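Local coordinates for protein serpin-12 (Manduca sexta, PDB 6CJ7) that probably inhibits serine proteases as a member of the serpin family and controls the prophenoloxidase activation system in larval hemolymph, at residues V24-A29 / A247-L252; G34-S39 / M374-D379; S243-L248 / P358-L363; A220-L225 / I235-L240; A279-E284 / A318-V323. One frame throughout, in Å; residues are numbered along the deposited sequence.

Contact 1 (V24-A29 / A247-L252); sequences VFKQMA and ALLSSL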
# COMPACT_ATOMS: atom_id res chain seq x y z
N VAL A 24 -7.96 -6.01 -3.70
CA VAL A 24 -8.52 -4.66 -3.74
C VAL A 24 -7.80 -3.82 -4.78
O VAL A 24 -8.42 -3.14 -5.60
CB VAL A 24 -8.48 -4.01 -2.35
CG1 VAL A 24 -8.82 -2.51 -2.45
CG2 VAL A 24 -9.47 -4.72 -1.40
N PHE A 25 -6.47 -3.85 -4.76
CA PHE A 25 -5.70 -3.07 -5.72
C PHE A 25 -6.04 -3.47 -7.15
O PHE A 25 -6.24 -2.62 -8.02
CB PHE A 25 -4.20 -3.24 -5.47
CG PHE A 25 -3.33 -2.51 -6.46
CD1 PHE A 25 -3.05 -1.15 -6.30
CD2 PHE A 25 -2.80 -3.17 -7.56
CE1 PHE A 25 -2.24 -0.47 -7.23
CE2 PHE A 25 -2.00 -2.49 -8.50
CZ PHE A 25 -1.72 -1.15 -8.33
N LYS A 26 -6.12 -4.78 -7.41
CA LYS A 26 -6.42 -5.23 -8.76
C LYS A 26 -7.83 -4.82 -9.17
O LYS A 26 -8.06 -4.46 -10.34
CB LYS A 26 -6.25 -6.75 -8.87
CG LYS A 26 -4.78 -7.19 -8.81
CD LYS A 26 -4.62 -8.63 -9.24
CE LYS A 26 -3.16 -9.07 -9.21
NZ LYS A 26 -3.01 -10.38 -9.90
N GLN A 27 -8.78 -4.87 -8.24
CA GLN A 27 -10.14 -4.43 -8.55
C GLN A 27 -10.16 -2.96 -8.93
O GLN A 27 -10.75 -2.58 -9.94
CB GLN A 27 -11.08 -4.71 -7.37
CG GLN A 27 -12.52 -4.23 -7.60
CD GLN A 27 -13.18 -4.91 -8.77
OE1 GLN A 27 -13.03 -6.12 -8.96
NE2 GLN A 27 -13.90 -4.15 -9.58
N MET A 28 -9.48 -2.14 -8.13
CA MET A 28 -9.41 -0.70 -8.40
C MET A 28 -8.75 -0.40 -9.75
O MET A 28 -9.09 0.59 -10.40
CB MET A 28 -8.65 0.01 -7.28
CG MET A 28 -9.30 -0.11 -5.91
SD MET A 28 -8.31 0.63 -4.60
CE MET A 28 -8.87 2.33 -4.68
N ALA A 29 -7.82 -1.25 -10.17
CA ALA A 29 -7.13 -1.05 -11.44
C ALA A 29 -8.04 -1.31 -12.64
O ALA A 29 -7.84 -0.70 -13.70
CB ALA A 29 -5.89 -1.95 -11.50
N ALA A 247 -3.10 -6.08 -18.67
CA ALA A 247 -3.03 -7.53 -18.86
C ALA A 247 -1.99 -8.13 -17.92
O ALA A 247 -2.25 -9.15 -17.26
CB ALA A 247 -2.69 -7.85 -20.31
N LEU A 248 -0.82 -7.51 -17.84
CA LEU A 248 0.22 -7.96 -16.92
C LEU A 248 -0.30 -8.00 -15.49
O LEU A 248 -0.14 -9.01 -14.79
CB LEU A 248 1.43 -7.04 -17.04
CG LEU A 248 2.51 -7.20 -15.98
CD1 LEU A 248 3.13 -8.59 -16.07
CD2 LEU A 248 3.57 -6.12 -16.14
N LEU A 249 -0.92 -6.91 -15.04
CA LEU A 249 -1.32 -6.83 -13.64
C LEU A 249 -2.39 -7.87 -13.31
O LEU A 249 -2.33 -8.50 -12.24
CB LEU A 249 -1.81 -5.42 -13.32
CG LEU A 249 -2.41 -5.26 -11.92
CD1 LEU A 249 -1.35 -5.56 -10.86
CD2 LEU A 249 -2.96 -3.87 -11.75
N SER A 250 -3.34 -8.10 -14.22
CA SER A 250 -4.40 -9.07 -13.95
C SER A 250 -3.84 -10.48 -13.76
O SER A 250 -4.34 -11.24 -12.92
CB SER A 250 -5.42 -9.05 -15.09
OG SER A 250 -6.15 -7.84 -15.09
N SER A 251 -2.81 -10.84 -14.53
CA SER A 251 -2.29 -12.20 -14.52
C SER A 251 -1.24 -12.45 -13.45
O SER A 251 -0.98 -13.61 -13.11
CB SER A 251 -1.69 -12.54 -15.89
OG SER A 251 -0.44 -11.89 -16.09
N LEU A 252 -0.64 -11.39 -12.90
CA LEU A 252 0.53 -11.53 -12.05
C LEU A 252 0.12 -11.88 -10.62
O LEU A 252 -0.53 -11.07 -9.95
CB LEU A 252 1.34 -10.24 -12.07
CG LEU A 252 2.65 -10.23 -11.28
CD1 LEU A 252 3.66 -11.16 -11.92
CD2 LEU A 252 3.20 -8.81 -11.18
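Lys26 of helix 19-31 reaches across to the C-terminal end of helix 245-251, while Phe25 and Ala29 of the same helix pack on Leu249. The helix segments run roughly antiparallel, their axes at 151° and 10.3 Å apart at closest approach. That gap is bridged by side chains. From CB, the Lys26 chain sets out with CG beside the backbone N (chi1 -71°) and stays extended to its tip. CD is 3.8 Å from Leu249 O. CE is near both Leu249 O and Leu252 O, closer to the first. NZ makes its main hydrogen bond to Leu252 O at 2.6 Å, coming from above the carbonyl plane, 45° out of it. Weak bonds go from NZ to Leu249 O at 3.1 Å and to Ser250 O at 3.4 Å. The apolar part lies next to this polar one. Leu249 CD2 touches Ala29 CB at 3.5 Å and Phe25 CE2 at 3.7 Å. Its other methyl, CD1, sits at the edge of the Phe25 ring, in the ring plane. Phe25 also touches Leu36 and Met374, and Leu249 touches Met374, so the contact joins these helices to sheet B of the serpin fold. Leu252 is the first residue to leave helical geometry, and the lysine ammonium meets three carbonyls at that helix end. A positive charge here would be expected to suit the negative end of the helix dipole.

Contact 2 (G34-S39 / M374-D379); sequences GNLAAS and MARIMD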
# COMPACT_ATOMS: atom_id res chain seq x y z
N GLY A 34 -4.92 5.54 -15.61
CA GLY A 34 -4.05 6.49 -14.95
C GLY A 34 -3.18 5.84 -13.89
O GLY A 34 -3.29 4.65 -13.58
N ASN A 35 -2.30 6.66 -13.33
CA ASN A 35 -1.48 6.21 -12.21
C ASN A 35 -2.35 5.66 -11.09
O ASN A 35 -3.41 6.21 -10.78
CB ASN A 35 -0.63 7.36 -11.66
CG ASN A 35 0.51 7.72 -12.58
OD1 ASN A 35 0.87 6.95 -13.45
ND2 ASN A 35 1.08 8.90 -12.39
N LEU A 36 -1.91 4.56 -10.50
CA LEU A 36 -2.63 3.96 -9.39
C LEU A 36 -1.63 3.44 -8.38
O LEU A 36 -0.67 2.76 -8.75
CB LEU A 36 -3.54 2.83 -9.88
CG LEU A 36 -4.54 2.30 -8.85
CD1 LEU A 36 -5.66 3.31 -8.66
CD2 LEU A 36 -5.07 0.94 -9.28
N ALA A 37 -1.85 3.74 -7.10
CA ALA A 37 -0.94 3.33 -6.04
C ALA A 37 -1.74 3.01 -4.80
O ALA A 37 -2.69 3.72 -4.47
CB ALA A 37 0.07 4.44 -5.73
N ALA A 38 -1.35 1.94 -4.11
CA ALA A 38 -1.99 1.57 -2.85
C ALA A 38 -1.10 0.59 -2.13
O ALA A 38 -0.21 -0.02 -2.72
CB ALA A 38 -3.38 0.95 -3.06
N SER A 39 -1.34 0.45 -0.83
CA SER A 39 -0.59 -0.52 -0.03
C SER A 39 -1.45 -1.73 0.29
O SER A 39 -2.39 -1.61 1.09
CB SER A 39 -0.11 0.11 1.26
OG SER A 39 0.47 -0.90 2.11
N MET A 374 1.96 -1.28 -4.13
CA MET A 374 1.80 -1.63 -5.53
C MET A 374 1.51 -0.36 -6.31
O MET A 374 0.70 0.47 -5.87
CB MET A 374 0.68 -2.66 -5.75
CG MET A 374 0.98 -4.01 -5.12
SD MET A 374 -0.33 -5.20 -5.44
CE MET A 374 -0.08 -5.54 -7.18
N ALA A 375 2.18 -0.18 -7.44
CA ALA A 375 1.93 1.01 -8.23
C ALA A 375 1.87 0.63 -9.70
O ALA A 375 2.76 -0.06 -10.21
CB ALA A 375 3.00 2.09 -8.02
N ARG A 376 0.84 1.12 -10.38
CA ARG A 376 0.78 1.08 -11.83
C ARG A 376 1.20 2.46 -12.31
O ARG A 376 0.47 3.45 -12.13
CB ARG A 376 -0.63 0.70 -12.29
CG ARG A 376 -0.88 0.81 -13.82
CD ARG A 376 -2.28 0.37 -14.15
NE ARG A 376 -3.20 1.47 -13.83
CZ ARG A 376 -4.52 1.37 -13.81
NH1 ARG A 376 -5.10 0.23 -14.10
NH2 ARG A 376 -5.24 2.44 -13.49
N ILE A 377 2.38 2.55 -12.91
CA ILE A 377 2.95 3.82 -13.33
C ILE A 377 2.61 4.01 -14.80
O ILE A 377 3.26 3.44 -15.68
CB ILE A 377 4.46 3.88 -13.08
CG1 ILE A 377 4.76 3.48 -11.63
CG2 ILE A 377 5.00 5.25 -13.45
CD1 ILE A 377 4.48 4.55 -10.63
N MET A 378 1.56 4.80 -15.06
CA MET A 378 1.19 5.22 -16.41
C MET A 378 1.92 6.47 -16.87
O MET A 378 2.04 6.68 -18.08
CB MET A 378 -0.32 5.50 -16.52
CG MET A 378 -1.23 4.35 -16.13
SD MET A 378 -0.84 2.74 -16.90
CE MET A 378 -1.54 2.88 -18.61
N ASP A 379 2.34 7.31 -15.94
CA ASP A 379 2.92 8.61 -16.29
C ASP A 379 3.79 9.05 -15.11
O ASP A 379 3.27 9.58 -14.13
CB ASP A 379 1.82 9.64 -16.56
CG ASP A 379 2.36 10.98 -17.04
OD1 ASP A 379 3.59 11.21 -16.93
OD2 ASP A 379 1.56 11.82 -17.51
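This is an antiparallel strand pairing in sheet B of the serpin fold, where the short strand 36-38 lines up on strand 370-377. Leu36 with Arg376 and Ala38 with Met374 are hydrogen-bonded pairs. Ala37 with Ala375 is the non-hydrogen-bonded pair between them, with CA atoms 4.3 Å apart. Four backbone bonds hold the strands, among them Arg376 N to Leu36 O at 2.8 Å. Side chains extend the pairing beyond the strand end. Asn35 has CG beside its backbone N (chi1 -73°), and its amide meets the chain after strand 370-377. Its OD1 accepts from Met378 N at 2.8 Å and from Asp379 N at 2.9 Å. Its ND2 returns a nearly straight bond to Asp379 O, which lies in the amide plane. Arg376 grips Gly34 O side-on with two nitrogens, NH2 at 2.9 Å and NE at 3.2 Å. The carbonyl oxygen lies at the guanidinium edge, close to its plane. Met378 CG packs against the same oxygen at 3.3 Å. The other end of the guanidinium is held by a salt bridge from NH1 to Asp246, and Ala29 O takes a further bond from NH1. The buried charge is thus shared among carbonyls and one carboxylate, which probably fixes the guanidinium rotation. Both polar ends of the Asn35 amide are satisfied, so its flip state is defined.

Contact 3 (S243-L248 / P358-L363); sequences SNVDAL and PFLAIL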
# COMPACT_ATOMS: atom_id res chain seq x y z
N SER A 243 2.32 -7.09 -25.13
CA SER A 243 1.36 -7.05 -24.05
C SER A 243 1.21 -5.61 -23.57
O SER A 243 1.74 -4.67 -24.16
CB SER A 243 1.79 -7.99 -22.91
OG SER A 243 0.77 -8.08 -21.93
N ASN A 244 0.46 -5.45 -22.47
CA ASN A 244 0.24 -4.15 -21.86
C ASN A 244 0.13 -4.34 -20.35
O ASN A 244 -0.03 -5.45 -19.84
CB ASN A 244 -1.01 -3.47 -22.41
CG ASN A 244 -2.27 -4.23 -22.05
OD1 ASN A 244 -2.78 -4.12 -20.94
ND2 ASN A 244 -2.76 -5.03 -23.00
N VAL A 245 0.20 -3.21 -19.63
CA VAL A 245 0.39 -3.25 -18.19
C VAL A 245 -0.84 -3.74 -17.44
O VAL A 245 -0.72 -4.32 -16.36
CB VAL A 245 0.85 -1.86 -17.70
CG1 VAL A 245 -0.25 -0.82 -17.88
CG2 VAL A 245 1.34 -1.92 -16.28
N ASP A 246 -2.04 -3.57 -18.01
CA ASP A 246 -3.21 -4.06 -17.30
C ASP A 246 -3.41 -5.55 -17.49
O ASP A 246 -3.82 -6.24 -16.54
CB ASP A 246 -4.43 -3.24 -17.73
CG ASP A 246 -4.45 -1.87 -17.06
OD1 ASP A 246 -4.40 -1.83 -15.80
OD2 ASP A 246 -4.46 -0.85 -17.78
N ALA A 247 -3.10 -6.08 -18.67
CA ALA A 247 -3.03 -7.53 -18.86
C ALA A 247 -1.99 -8.13 -17.92
O ALA A 247 -2.25 -9.15 -17.26
CB ALA A 247 -2.69 -7.85 -20.31
N LEU A 248 -0.82 -7.51 -17.84
CA LEU A 248 0.22 -7.96 -16.92
C LEU A 248 -0.30 -8.00 -15.49
O LEU A 248 -0.14 -9.01 -14.79
CB LEU A 248 1.43 -7.04 -17.04
CG LEU A 248 2.51 -7.20 -15.98
CD1 LEU A 248 3.13 -8.59 -16.07
CD2 LEU A 248 3.57 -6.12 -16.14
N PRO A 358 4.53 2.39 -19.79
CA PRO A 358 3.89 2.02 -18.52
C PRO A 358 4.39 0.69 -17.94
O PRO A 358 4.64 -0.28 -18.66
CB PRO A 358 2.40 1.94 -18.90
CG PRO A 358 2.26 2.95 -19.93
CD PRO A 358 3.54 2.88 -20.77
N PHE A 359 4.52 0.67 -16.62
CA PHE A 359 5.12 -0.46 -15.92
C PHE A 359 4.53 -0.58 -14.53
O PHE A 359 3.82 0.31 -14.06
CB PHE A 359 6.66 -0.33 -15.84
CG PHE A 359 7.13 0.87 -15.06
CD1 PHE A 359 7.34 2.09 -15.71
CD2 PHE A 359 7.42 0.78 -13.71
CE1 PHE A 359 7.79 3.19 -15.00
CE2 PHE A 359 7.86 1.88 -13.00
CZ PHE A 359 8.05 3.09 -13.64
N LEU A 360 4.81 -1.71 -13.89
CA LEU A 360 4.36 -1.99 -12.52
C LEU A 360 5.56 -1.92 -11.59
O LEU A 360 6.64 -2.42 -11.91
CB LEU A 360 3.76 -3.39 -12.41
CG LEU A 360 2.50 -3.72 -13.17
CD1 LEU A 360 2.07 -5.12 -12.73
CD2 LEU A 360 1.40 -2.69 -12.87
N ALA A 361 5.37 -1.31 -10.42
CA ALA A 361 6.40 -1.31 -9.40
C ALA A 361 5.81 -1.84 -8.10
O ALA A 361 4.72 -1.43 -7.70
CB ALA A 361 6.98 0.10 -9.18
N ILE A 362 6.53 -2.73 -7.44
CA ILE A 362 6.07 -3.36 -6.21
C ILE A 362 7.15 -3.16 -5.17
O ILE A 362 8.31 -3.53 -5.41
CB ILE A 362 5.76 -4.85 -6.41
CG1 ILE A 362 4.63 -5.02 -7.42
CG2 ILE A 362 5.38 -5.51 -5.07
CD1 ILE A 362 4.32 -6.45 -7.77
N LEU A 363 6.81 -2.55 -4.05
CA LEU A 363 7.73 -2.46 -2.92
C LEU A 363 7.54 -3.70 -2.06
O LEU A 363 6.44 -3.95 -1.56
CB LEU A 363 7.50 -1.19 -2.12
CG LEU A 363 8.49 -1.08 -0.94
CD1 LEU A 363 9.90 -0.73 -1.46
CD2 LEU A 363 7.99 -0.06 0.08
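Val245, in the first turn of helix 245-251, and Leu360, on strand 359-365, cross obliquely with their methyls in close contact. Val245 CG2 stands 3.5 Å from Leu360 CD2, tighter than usual van der Waals contact. The same methyl also lies near Leu360 CG. The chi1 of Val245 (67°) puts CG1 between the backbone N and the carbonyl carbon and CG2 anti to the N. The two branches therefore serve different neighbours. CG1 meets Pro358 CB at 4.0 Å, and these two side chains cross at about a right angle. Leu248, one turn further on, slides past Leu360 in the opposite direction. Its CD2 and its CG are both 3.9 Å from Leu360 CD1. Leu360 thus presents one methyl to each helix residue, CD2 to Val245 and CD1 to Leu248. Replacing Leu360 by an alanine would probably open a gap under the helix and leave the Val245 and Leu248 methyls without their partner. No hydrogen bond crosses between the segments. The polar work is done at the helix start, where Asn244 OD1 caps it by accepting from Ala247 N at 3.0 Å, with a weaker bond from Asp246 N. The helix lies on sheet B of the serpin fold and strand 359-365 runs beneath it. The contact is purely apolar, so its hold rests on the fit of branched methyls.

Contact 4 (A220-L225 / I235-L240); sequences AKVVVL and IVVLPL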
# COMPACT_ATOMS: atom_id res chain seq x y z
N ALA A 220 6.71 -10.44 -19.67
CA ALA A 220 7.23 -9.23 -19.05
C ALA A 220 8.67 -9.44 -18.59
O ALA A 220 9.07 -10.56 -18.26
CB ALA A 220 6.36 -8.79 -17.87
N LYS A 221 9.43 -8.35 -18.57
CA LYS A 221 10.75 -8.34 -17.97
C LYS A 221 10.63 -7.94 -16.51
O LYS A 221 9.75 -7.17 -16.13
CB LYS A 221 11.68 -7.36 -18.69
CG LYS A 221 12.06 -7.74 -20.10
CD LYS A 221 12.84 -6.59 -20.72
CE LYS A 221 13.26 -6.90 -22.14
NZ LYS A 221 14.18 -5.86 -22.67
N VAL A 222 11.54 -8.46 -15.69
CA VAL A 222 11.55 -8.24 -14.25
C VAL A 222 12.95 -7.85 -13.82
O VAL A 222 13.92 -8.50 -14.21
CB VAL A 222 11.10 -9.50 -13.48
CG1 VAL A 222 11.18 -9.28 -11.97
CG2 VAL A 222 9.70 -9.92 -13.90
N VAL A 223 13.07 -6.81 -12.99
CA VAL A 223 14.32 -6.53 -12.27
C VAL A 223 14.00 -6.28 -10.80
O VAL A 223 12.95 -5.70 -10.47
CB VAL A 223 15.10 -5.35 -12.91
CG1 VAL A 223 14.42 -4.01 -12.66
CG2 VAL A 223 16.55 -5.33 -12.40
N VAL A 224 14.87 -6.76 -9.92
CA VAL A 224 14.73 -6.61 -8.47
C VAL A 224 15.81 -5.65 -8.00
O VAL A 224 17.01 -5.95 -8.11
CB VAL A 224 14.86 -7.95 -7.74
CG1 VAL A 224 14.76 -7.75 -6.24
CG2 VAL A 224 13.81 -8.95 -8.25
N LEU A 225 15.40 -4.49 -7.47
CA LEU A 225 16.35 -3.46 -7.05
C LEU A 225 16.40 -3.39 -5.53
O LEU A 225 15.42 -2.98 -4.91
CB LEU A 225 15.94 -2.11 -7.64
CG LEU A 225 15.63 -2.14 -9.14
CD1 LEU A 225 15.03 -0.82 -9.62
CD2 LEU A 225 16.91 -2.49 -9.91
N ILE A 235 10.52 -4.15 -6.97
CA ILE A 235 10.38 -5.13 -8.04
C ILE A 235 9.67 -4.42 -9.17
O ILE A 235 8.54 -3.93 -9.00
CB ILE A 235 9.63 -6.37 -7.56
CG1 ILE A 235 10.39 -7.00 -6.38
CG2 ILE A 235 9.46 -7.37 -8.70
CD1 ILE A 235 9.62 -8.10 -5.67
N VAL A 236 10.33 -4.29 -10.31
CA VAL A 236 9.81 -3.54 -11.44
C VAL A 236 9.52 -4.53 -12.56
O VAL A 236 10.37 -5.35 -12.92
CB VAL A 236 10.79 -2.45 -11.91
CG1 VAL A 236 10.17 -1.64 -13.05
CG2 VAL A 236 11.16 -1.55 -10.74
N VAL A 237 8.30 -4.46 -13.10
CA VAL A 237 7.82 -5.44 -14.06
C VAL A 237 7.34 -4.68 -15.28
O VAL A 237 6.48 -3.80 -15.17
CB VAL A 237 6.70 -6.31 -13.46
CG1 VAL A 237 6.43 -7.49 -14.37
CG2 VAL A 237 7.08 -6.79 -12.06
N LEU A 238 7.92 -5.00 -16.43
CA LEU A 238 7.75 -4.21 -17.64
C LEU A 238 7.15 -5.09 -18.73
O LEU A 238 7.78 -6.08 -19.13
CB LEU A 238 9.10 -3.66 -18.08
CG LEU A 238 9.21 -2.75 -19.30
CD1 LEU A 238 8.48 -1.45 -19.09
CD2 LEU A 238 10.69 -2.49 -19.59
N PRO A 239 5.95 -4.79 -19.25
CA PRO A 239 5.36 -5.63 -20.28
C PRO A 239 6.21 -5.62 -21.54
O PRO A 239 6.83 -4.61 -21.89
CB PRO A 239 3.99 -4.98 -20.54
CG PRO A 239 3.77 -4.05 -19.43
CD PRO A 239 5.11 -3.62 -18.91
N LEU A 240 6.26 -6.76 -22.20
CA LEU A 240 6.88 -6.81 -23.51
C LEU A 240 5.97 -6.13 -24.53
O LEU A 240 4.80 -5.84 -24.27
CB LEU A 240 7.17 -8.26 -23.92
CG LEU A 240 7.95 -9.06 -22.87
CD1 LEU A 240 8.05 -10.52 -23.28
CD2 LEU A 240 9.32 -8.46 -22.63
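Lys221 and Leu238 form a hydrogen-bonded pair in the antiparallel hairpin of strands 220-226 and 232-239. Val223 and Val236 form the next. Of the four backbone bonds, Leu238 N to Lys221 O measures 2.9 Å and Val236 N to Val223 O 3.0 Å. The non-hydrogen-bonded pairs alternate with these: Ala220 with Pro239, Val222 with Val237 and Val224 with Ile235. Weak CA-H...O contacts fill in, such as Val237 CA to Lys221 O at 3.3 Å. Apolar contacts divide between the two faces. On the face of Ala220, Val222 and Val224, Ala220 CB meets Val237 CG1 at 3.7 Å. Val222 and Val237 lie side by side, pointing the same way, and Val222 CG1 also comes near Ile235 CG2. On the other face Val223 and Val236 are likewise side by side, with Val223 CG1 4.0 Å from Val236 CB. Leu225 CD1 leans obliquely on Val236 CG2. Leu240 packs at the open end of the hairpin. Its CG turns beside the backbone N (chi1 -51°) and lies 3.7 Å from Ala220 N. The Leu240 and Lys221 side chains cross at about a right angle, with Leu240 CD2 3.8 Å from Lys221 CG. With an alanine in place of Leu240, the start of strand 220-226 would probably lose this cover and the Lys221 stem could turn more easily. Lys221 NZ bonds to Tyr352 O. The hairpin belongs to sheet B: strand 198-215 flanks it on one side and strand 359-365 on the other, Leu248 of helix 245-251 covers Ala220 and Val237, and Phe353 of strand 351-354 packs on Val236 and Leu238.

Contact 5 (A279-E284 / A318-V323); sequences ADINLE and ALHSAV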
# COMPACT_ATOMS: atom_id res chain seq x y z
N ALA A 279 -1.40 8.72 -3.45
CA ALA A 279 -2.80 8.40 -3.66
C ALA A 279 -3.54 8.53 -2.35
O ALA A 279 -3.09 8.01 -1.33
CB ALA A 279 -2.98 6.99 -4.23
N ASP A 280 -4.68 9.22 -2.37
CA ASP A 280 -5.62 9.26 -1.25
C ASP A 280 -6.91 8.59 -1.70
O ASP A 280 -7.51 9.01 -2.71
CB ASP A 280 -5.91 10.70 -0.81
CG ASP A 280 -4.67 11.47 -0.46
OD1 ASP A 280 -4.56 12.63 -0.92
OD2 ASP A 280 -3.80 10.95 0.28
N ILE A 281 -7.37 7.59 -0.95
CA ILE A 281 -8.38 6.66 -1.43
C ILE A 281 -9.48 6.49 -0.39
O ILE A 281 -9.21 6.16 0.77
CB ILE A 281 -7.78 5.28 -1.75
CG1 ILE A 281 -6.70 5.40 -2.83
CG2 ILE A 281 -8.87 4.34 -2.17
CD1 ILE A 281 -5.92 4.11 -2.98
N ASN A 282 -10.72 6.70 -0.82
CA ASN A 282 -11.90 6.32 -0.05
C ASN A 282 -12.24 4.88 -0.41
O ASN A 282 -12.62 4.59 -1.55
CB ASN A 282 -13.04 7.29 -0.37
CG ASN A 282 -14.34 6.92 0.32
OD1 ASN A 282 -14.51 5.84 0.88
ND2 ASN A 282 -15.29 7.85 0.25
N LEU A 283 -12.07 3.98 0.56
CA LEU A 283 -12.20 2.55 0.29
C LEU A 283 -13.64 2.03 0.31
O LEU A 283 -13.86 0.86 -0.01
CB LEU A 283 -11.38 1.75 1.31
CG LEU A 283 -9.87 1.92 1.17
CD1 LEU A 283 -9.20 1.34 2.40
CD2 LEU A 283 -9.34 1.24 -0.09
N GLU A 284 -14.62 2.85 0.68
CA GLU A 284 -15.98 2.30 0.79
C GLU A 284 -16.49 1.74 -0.53
O GLU A 284 -17.02 0.62 -0.53
CB GLU A 284 -16.93 3.35 1.37
CG GLU A 284 -18.37 2.85 1.50
CD GLU A 284 -19.35 3.95 1.87
OE1 GLU A 284 -19.06 5.15 1.65
OE2 GLU A 284 -20.42 3.62 2.39
N ALA A 318 -13.65 4.90 5.62
CA ALA A 318 -12.47 4.05 5.58
C ALA A 318 -11.53 4.67 4.57
O ALA A 318 -11.82 4.67 3.36
CB ALA A 318 -12.82 2.61 5.20
N LEU A 319 -10.42 5.22 5.05
CA LEU A 319 -9.56 6.08 4.24
C LEU A 319 -8.14 5.54 4.22
O LEU A 319 -7.60 5.16 5.27
CB LEU A 319 -9.57 7.51 4.78
CG LEU A 319 -10.96 8.12 4.93
CD1 LEU A 319 -10.90 9.48 5.62
CD2 LEU A 319 -11.60 8.23 3.56
N HIS A 320 -7.55 5.51 3.03
CA HIS A 320 -6.20 5.00 2.83
C HIS A 320 -5.38 6.00 2.03
O HIS A 320 -5.86 6.56 1.05
CB HIS A 320 -6.24 3.65 2.08
CG HIS A 320 -4.88 3.14 1.68
ND1 HIS A 320 -3.82 3.06 2.56
CD2 HIS A 320 -4.41 2.72 0.48
CE1 HIS A 320 -2.75 2.60 1.91
NE2 HIS A 320 -3.09 2.37 0.66
N SER A 321 -4.14 6.22 2.45
CA SER A 321 -3.23 7.05 1.68
C SER A 321 -1.90 6.32 1.54
O SER A 321 -1.44 5.66 2.47
CB SER A 321 -2.99 8.41 2.32
OG SER A 321 -2.07 9.17 1.53
N ALA A 322 -1.28 6.46 0.37
CA ALA A 322 -0.04 5.77 0.07
C ALA A 322 0.86 6.71 -0.71
O ALA A 322 0.43 7.28 -1.71
CB ALA A 322 -0.30 4.49 -0.75
N VAL A 323 2.10 6.88 -0.25
CA VAL A 323 3.08 7.74 -0.93
C VAL A 323 4.36 6.94 -1.11
O VAL A 323 4.92 6.42 -0.14
CB VAL A 323 3.38 9.03 -0.14
CG1 VAL A 323 4.47 9.84 -0.85
CG2 VAL A 323 2.12 9.89 0.03
O HOH W 1 -15.26 5.78 3.39
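The imidazole of His320 lies side by side with Ile281, both pointing the same way from the sheet. Ile281 CD1 comes obliquely to the ring, 4.0 Å from CD2. The ring nitrogens are held from outside the two segments: ND1 bonds to Asn169 O and NE2 to Ser39 N. A backbone N-H meeting NE2 is consistent with the proton sitting on ND1. Leu283 reaches His320 at its stem, CD1 lying 3.8 Å from CB of the histidine, with the two side chains at a slant. The other flat groups stand on the opposite face. The Asp280 carboxylate accepts the Ser321 hydroxyl at OD2, 2.8 Å from OG and nearly in line with the C-O bond. Lys278 adds a salt bridge to that same oxygen. The Asn282 amide oxygen accepts from Glu284 N, with the donor tilted 27° from the carbonyl plane, and so caps the helix that follows. One water donates to Asn282 OD1 at 2.6 Å and accepts from Ala318 N.

The pairing joins strands 265-282 and 317-326 in sheet A of the serpin fold. Its histidine sits by strand 165-174 and the start of helix 40-51, the region called the shutter in serpins, where sheet A opens to admit the reactive loop. Backbone bonds run along the whole pair. Ile281 N to His320 O is the shortest at 2.7 Å, and Leu283 N to Ala318 O at 2.9 Å continues beyond the last bridge. Leu283 CB also packs on Ala318 CB.

Overall arrangement
Contacts 2, 3 and 4 meet on neighbouring strands of sheet B. Strand 359-365 of contact 3 lies between strand 370-377 of contact 2 and strand 232-239 of contact 4. Contact 1 shares helix 245-251 with contact 3, their centres about 9 Å apart. Arg376 ties contacts 1, 2 and 3: its NH1 is 2.8 Å from Asp246 OD1 and 2.9 Å from Ala29 O. Contact 5 lies in sheet A and joins contact 2 through His320 NE2 and Ser39 N, 3.0 Å apart. Its centre is about 26 Å from that of contact 4. Residues 332-346, probably containing the reactive centre loop, follow strand 317-326 of contact 5 and are not modelled.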